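PDB 4NJ5: histone-lysine N-methyltransferase family member SUVH9 from Arabidopsis thaliana, which probably binds methylated DNA and helps recruit RNA polymerase V to chromatin in RNA-directed DNA methylation, apparently without methyltransferase activity of its own. Local coordinates for residues 257-262 with 279-284. Sequence-based numbering, arbitrary orientation.
Sequences NGKENV and YEYLAQ
Lys259 and Ala283 bring the two backbones nearest, their CA atoms 6.4 Å apart, and the contact is made by side chains reaching from the irregular loop 257-262 to segment 279-284. The Lys259 chain is extended beyond CG, and its NZ reaches the backbone O of Tyr281 at 3.1 Å; the C=O...NZ angle of 144° and the position in the carbonyl plane place this hydrogen bond on a lone pair. A water 2.8 Å from Lys259 NZ accepts a second bond and donates a weak one to Glu280 OE2. Both segments belong to the pre-SET region, away from its triangular zinc cluster; the contact joins the loop between strands 250-252 and 264-267 to strand 280-281, which pairs in parallel with 454-455, and the residues after it. A bend at chi2 (-75°) places CD of Glu260 beside the Tyr281 hydroxyl, and OE2 lies at the ring edge: Tyr281 OH donates to the anti lone pair of Glu260 OE2 at 2.7 Å, with carboxylate and ring planes 76° apart. Glu260 CG packs 3.6 Å from Tyr281 CE2. An alanine here would probably leave the hydroxyl without its carboxylate acceptor and open a gap beside CE2. The same hydroxyl accepts a hydrogen bond from Val457 N, while Ala283 CB packs 3.7 Å from Lys259 O.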
ATOM      1  N   ASN A 257      25.053   1.523   3.306  1.00 60.44           N
ATOM      2  CA  ASN A 257      26.311   1.532   4.044  1.00 61.98           C
ATOM      3  C   ASN A 257      26.263   2.635   5.089  1.00 62.56           C
ATOM      4  O   ASN A 257      27.167   3.484   5.200  1.00 65.11           O
ATOM      5  CB  ASN A 257      27.518   1.689   3.082  1.00 76.34           C
ATOM      6  CG  ASN A 257      28.679   0.824   3.454  1.00 79.18           C
ATOM      7  OD1 ASN A 257      28.911  -0.225   2.841  1.00 79.48           O
ATOM      8  ND2 ASN A 257      29.405   1.233   4.488  1.00 81.88           N
ATOM      9  N   GLY A 258      25.174   2.595   5.858  1.00 39.19           N
ATOM     10  CA  GLY A 258      24.911   3.546   6.934  1.00 31.91           C
ATOM     11  C   GLY A 258      24.609   4.971   6.469  1.00 27.16           C
ATOM     12  O   GLY A 258      24.435   5.888   7.299  1.00 24.82           O
ATOM     13  N   LYS A 259      24.528   5.178   5.153  1.00 29.96           N
ATOM     14  CA  LYS A 259      24.175   6.524   4.667  1.00 27.93           C
ATOM     15  C   LYS A 259      22.678   6.818   4.681  1.00 27.24           C
ATOM     16  O   LYS A 259      22.262   7.975   4.519  1.00 26.88           O
ATOM     17  CB  LYS A 259      24.749   6.840   3.282  1.00 23.56           C
ATOM     18  CG  LYS A 259      26.257   7.012   3.240  1.00 24.81           C
ATOM     19  CD  LYS A 259      26.775   6.900   1.816  1.00 27.20           C
ATOM     20  CE  LYS A 259      28.270   7.155   1.768  1.00 34.23           C
ATOM     21  NZ  LYS A 259      28.850   6.781   0.444  1.00 37.17           N
ATOM     22  N   GLU A 260      21.890   5.762   4.851  1.00 22.42           N
ATOM     23  CA  GLU A 260      20.468   5.873   5.090  1.00 24.99           C
ATOM     24  C   GLU A 260      20.242   5.600   6.571  1.00 29.26           C
ATOM     25  O   GLU A 260      21.105   5.039   7.247  1.00 30.26           O
ATOM     26  CB  GLU A 260      19.700   4.848   4.250  1.00 18.50           C
ATOM     27  CG  GLU A 260      19.824   4.999   2.731  1.00 17.68           C
ATOM     28  CD  GLU A 260      19.018   6.151   2.157  1.00 22.11           C
ATOM     29  OE1 GLU A 260      18.542   7.009   2.932  1.00 21.34           O
ATOM     30  OE2 GLU A 260      18.864   6.199   0.918  1.00 23.19           O
ATOM     31  N   ASN A 261      19.077   5.992   7.073  1.00 32.64           N
ATOM     32  CA  ASN A 261      18.739   5.761   8.471  1.00 33.68           C
ATOM     33  C   ASN A 261      18.194   4.357   8.691  1.00 33.57           C
ATOM     34  O   ASN A 261      18.000   3.924   9.826  1.00 36.57           O
ATOM     35  CB  ASN A 261      17.746   6.811   8.965  1.00 30.65           C
ATOM     36  CG  ASN A 261      18.340   8.200   8.984  1.00 33.15           C
ATOM     37  OD1 ASN A 261      19.486   8.389   9.392  1.00 36.89           O
ATOM     38  ND2 ASN A 261      17.571   9.182   8.528  1.00 35.11           N
ATOM     39  N   VAL A 262      17.946   3.659   7.590  1.00 31.97           N
ATOM     40  CA  VAL A 262      17.572   2.252   7.625  1.00 31.53           C
ATOM     41  C   VAL A 262      18.479   1.482   6.665  1.00 30.06           C
ATOM     42  O   VAL A 262      18.937   2.034   5.664  1.00 31.17           O
ATOM     43  CB  VAL A 262      16.086   2.044   7.261  1.00 29.80           C
ATOM     44  CG1 VAL A 262      15.197   2.438   8.429  1.00 31.00           C
ATOM     45  CG2 VAL A 262      15.722   2.835   6.012  1.00 30.00           C
ATOM     46  N   TYR A 279      28.791   0.630  -7.011  1.00 32.52           N
ATOM     47  CA  TYR A 279      28.440   2.044  -7.089  1.00 33.95           C
ATOM     48  C   TYR A 279      28.790   2.687  -5.756  1.00 32.20           C
ATOM     49  O   TYR A 279      28.876   2.002  -4.734  1.00 35.06           O
ATOM     50  CB  TYR A 279      26.946   2.247  -7.358  1.00 41.22           C
ATOM     51  CG  TYR A 279      26.459   1.675  -8.667  1.00 44.86           C
ATOM     52  CD1 TYR A 279      26.525   2.414  -9.841  1.00 45.82           C
ATOM     53  CD2 TYR A 279      25.910   0.401  -8.725  1.00 46.26           C
ATOM     54  CE1 TYR A 279      26.071   1.890 -11.040  1.00 48.20           C
ATOM     55  CE2 TYR A 279      25.456  -0.128  -9.914  1.00 48.58           C
ATOM     56  CZ  TYR A 279      25.538   0.619 -11.069  1.00 50.57           C
ATOM     57  OH  TYR A 279      25.085   0.088 -12.255  1.00 52.44           O
ATOM     58  N   GLU A 280      28.992   3.998  -5.760  1.00 28.23           N
ATOM     59  CA  GLU A 280      29.083   4.729  -4.509  1.00 32.47           C
ATOM     60  C   GLU A 280      27.670   5.134  -4.134  1.00 32.69           C
ATOM     61  O   GLU A 280      26.993   5.824  -4.898  1.00 30.92           O
ATOM     62  CB  GLU A 280      29.970   5.962  -4.654  1.00 47.14           C
ATOM     63  CG  GLU A 280      29.917   6.891  -3.455  1.00 52.20           C
ATOM     64  CD  GLU A 280      30.787   8.117  -3.624  1.00 60.25           C
ATOM     65  OE1 GLU A 280      31.849   8.015  -4.275  1.00 63.02           O
ATOM     66  OE2 GLU A 280      30.402   9.185  -3.107  1.00 63.74           O
ATOM     67  N   TYR A 281      27.215   4.691  -2.967  1.00 35.96           N
ATOM     68  CA  TYR A 281      25.859   4.991  -2.538  1.00 31.71           C
ATOM     69  C   TYR A 281      25.692   6.477  -2.245  1.00 32.27           C
ATOM     70  O   TYR A 281      26.536   7.091  -1.593  1.00 32.51           O
ATOM     71  CB  TYR A 281      25.461   4.161  -1.316  1.00 22.92           C
ATOM     72  CG  TYR A 281      23.969   4.152  -1.091  1.00 21.61           C
ATOM     73  CD1 TYR A 281      23.178   3.128  -1.594  1.00 18.50           C
ATOM     74  CD2 TYR A 281      23.345   5.183  -0.398  1.00 19.45           C
ATOM     75  CE1 TYR A 281      21.813   3.124  -1.400  1.00 19.82           C
ATOM     76  CE2 TYR A 281      21.983   5.189  -0.201  1.00 17.88           C
ATOM     77  CZ  TYR A 281      21.219   4.158  -0.704  1.00 20.92           C
ATOM     78  OH  TYR A 281      19.856   4.162  -0.511  1.00 20.08           O
ATOM     79  N   LEU A 282      24.595   7.043  -2.735  1.00 26.06           N
ATOM     80  CA  LEU A 282      24.307   8.458  -2.556  1.00 24.86           C
ATOM     81  C   LEU A 282      22.839   8.634  -2.185  1.00 26.22           C
ATOM     82  O   LEU A 282      21.953   8.407  -3.008  1.00 29.12           O
ATOM     83  CB  LEU A 282      24.630   9.222  -3.839  1.00 20.73           C
ATOM     84  CG  LEU A 282      24.350  10.723  -3.818  1.00 21.12           C
ATOM     85  CD1 LEU A 282      25.169  11.419  -2.734  1.00 20.64           C
ATOM     86  CD2 LEU A 282      24.613  11.339  -5.184  1.00 23.25           C
ATOM     87  N   ALA A 283      22.587   9.041  -0.945  1.00 28.94           N
ATOM     88  CA  ALA A 283      21.234   9.021  -0.394  1.00 28.10           C
ATOM     89  C   ALA A 283      20.351  10.152  -0.913  1.00 26.10           C
ATOM     90  O   ALA A 283      19.129  10.024  -0.956  1.00 28.50           O
ATOM     91  CB  ALA A 283      21.278   9.032   1.128  1.00 18.67           C
ATOM     92  N   GLN A 284      20.972  11.259  -1.297  1.00 18.18           N
ATOM     93  CA  GLN A 284      20.235  12.403  -1.817  1.00 18.68           C
ATOM     94  C   GLN A 284      20.875  12.880  -3.112  1.00 18.58           C
ATOM     95  O   GLN A 284      22.093  12.822  -3.259  1.00 19.81           O
ATOM     96  CB  GLN A 284      20.219  13.543  -0.797  1.00 25.21           C
ATOM     97  CG  GLN A 284      19.622  13.177   0.550  1.00 30.90           C
ATOM     98  CD  GLN A 284      19.429  14.389   1.438  1.00 40.35           C
ATOM     99  OE1 GLN A 284      18.583  15.244   1.167  1.00 42.81           O
ATOM    100  NE2 GLN A 284      20.224  14.479   2.499  1.00 42.02           N
TER
HETATM  101  O   HOH W   1      31.095   8.344  -0.102  1.00 40.26           O